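Local coordinates for protein cucumber stellacyanin (Cucumis sativus, PDB 1JER) that binds a copper ion and probably carries electrons, as blue copper proteins of the cupredoxin family do, at residues H6-N11 against S24-G29. Numbering follows the deposited sequence.
Sequences HIVGDN and SQWAAG
W26 reaches out from helix 22-28 and lays its indole against the I7-D10 turn, so that this one side chain makes the whole contact from the helix side. With CG anti to the backbone N (chi1 171°), the ring is carried clear of the helix and slides under the V8-G9 backbone. Two CH-pi contacts fall on the same face: V8 CA sits 3.9 Å from the centroid of the six-membered ring, and G9 CA lies over the five-membered ring, 3.9 Å from its centroid. Between them the backbone N of G9 comes down to 3.4 Å from W26 CE2.

The backbone pressed on the indole is a type II beta turn from I7 to D10, closed by D10 N bonding to I7 O at 2.8 Å, with G9 at positive phi in its third position. In this cupredoxin fold the turn leaves the edge of the sheet in which 5-7 runs parallel to 37-40; W26 also touches L102 of strand 101-107, which belongs to the second sheet.

The polar contact is at the indole edge. W26 NE1 gives its hydrogen to D10 OD1 at 3.1 Å, nearly straight (165°) and close to the ring plane, yet it meets the oxygen from above the carboxylate plane, which stands 72° from the ring. K30 makes a long, weak ion pair with the same oxygen.

Apolar touches finish the far end of the six-membered ring. H6 CB approaches its edge, 4.1 Å from W26 CH2, while the imidazole turns off to hydrogen-bond D36 and meet F32 edge-to-face. The side chain of V8 sets out from its CA away from the helix, and of its atoms CG2 alone brushes W26 CH2, at 4.2 Å.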
# COMPACT_ATOMS: atom_id res chain seq x y z
N HIS A 6 6.33 7.89 -3.05
CA HIS A 6 7.19 8.94 -2.42
C HIS A 6 7.68 8.36 -1.07
O HIS A 6 6.88 7.75 -0.37
CB HIS A 6 6.31 10.14 -2.11
CG HIS A 6 5.62 10.70 -3.31
ND1 HIS A 6 6.24 11.68 -4.10
CD2 HIS A 6 4.38 10.47 -3.81
CE1 HIS A 6 5.37 12.02 -5.07
NE2 HIS A 6 4.26 11.30 -4.92
N ILE A 7 8.91 8.63 -0.75
CA ILE A 7 9.45 8.14 0.54
C ILE A 7 9.36 9.30 1.55
O ILE A 7 9.99 10.31 1.39
CB ILE A 7 10.94 7.76 0.37
CG1 ILE A 7 11.13 6.64 -0.69
CG2 ILE A 7 11.44 7.20 1.73
CD1 ILE A 7 10.31 5.40 -0.34
N VAL A 8 8.44 9.13 2.51
CA VAL A 8 8.16 10.23 3.44
C VAL A 8 9.45 10.61 4.17
O VAL A 8 10.11 9.76 4.76
CB VAL A 8 7.08 9.80 4.44
CG1 VAL A 8 6.91 10.87 5.52
CG2 VAL A 8 5.75 9.56 3.74
N GLY A 9 9.82 11.88 4.07
CA GLY A 9 11.06 12.35 4.70
C GLY A 9 12.32 11.95 3.98
O GLY A 9 13.42 12.16 4.54
N ASP A 10 12.21 11.40 2.77
CA ASP A 10 13.35 10.94 1.99
C ASP A 10 14.24 10.05 2.86
O ASP A 10 13.71 9.11 3.51
CB ASP A 10 14.11 12.10 1.37
CG ASP A 10 13.20 12.90 0.40
OD1 ASP A 10 12.32 12.29 -0.20
OD2 ASP A 10 13.46 14.09 0.25
N ASN A 11 15.53 10.33 2.93
CA ASN A 11 16.46 9.40 3.66
C ASN A 11 16.18 9.41 5.16
O ASN A 11 16.61 8.45 5.86
CB ASN A 11 17.90 9.89 3.44
CG ASN A 11 18.45 9.63 2.06
OD1 ASN A 11 19.39 10.33 1.63
ND2 ASN A 11 17.94 8.65 1.36
N SER A 24 6.44 19.28 6.93
CA SER A 24 5.68 20.16 6.01
C SER A 24 6.62 20.78 5.01
O SER A 24 6.28 21.05 3.85
CB SER A 24 4.76 21.09 6.72
OG SER A 24 5.48 22.00 7.52
N GLN A 25 7.92 20.95 5.36
CA GLN A 25 8.81 21.40 4.27
C GLN A 25 9.02 20.29 3.26
O GLN A 25 9.21 20.53 2.05
CB GLN A 25 10.17 21.84 4.86
CG GLN A 25 10.05 23.20 5.57
CD GLN A 25 11.36 23.72 6.11
OE1 GLN A 25 12.22 22.96 6.55
NE2 GLN A 25 11.52 25.04 6.09
N TRP A 26 9.06 19.03 3.73
CA TRP A 26 9.29 17.93 2.80
C TRP A 26 8.12 17.85 1.83
O TRP A 26 8.29 17.74 0.61
CB TRP A 26 9.34 16.58 3.65
CG TRP A 26 9.37 15.40 2.69
CD1 TRP A 26 10.46 14.92 2.04
CD2 TRP A 26 8.25 14.58 2.30
NE1 TRP A 26 10.07 13.85 1.24
CE2 TRP A 26 8.74 13.64 1.39
CE3 TRP A 26 6.90 14.57 2.64
CZ2 TRP A 26 7.92 12.67 0.77
CZ3 TRP A 26 6.10 13.62 2.03
CH2 TRP A 26 6.60 12.68 1.13
N ALA A 27 6.89 17.93 2.35
CA ALA A 27 5.70 17.82 1.50
C ALA A 27 5.62 18.99 0.51
O ALA A 27 5.22 18.77 -0.64
CB ALA A 27 4.45 17.82 2.36
N ALA A 28 6.04 20.18 0.92
CA ALA A 28 5.92 21.34 -0.02
C ALA A 28 6.88 21.24 -1.17
O ALA A 28 6.76 22.00 -2.17
CB ALA A 28 6.16 22.62 0.79
N GLY A 29 7.88 20.36 -1.17
CA GLY A 29 8.76 20.21 -2.29
C GLY A 29 8.30 19.20 -3.31
O GLY A 29 9.02 18.91 -4.27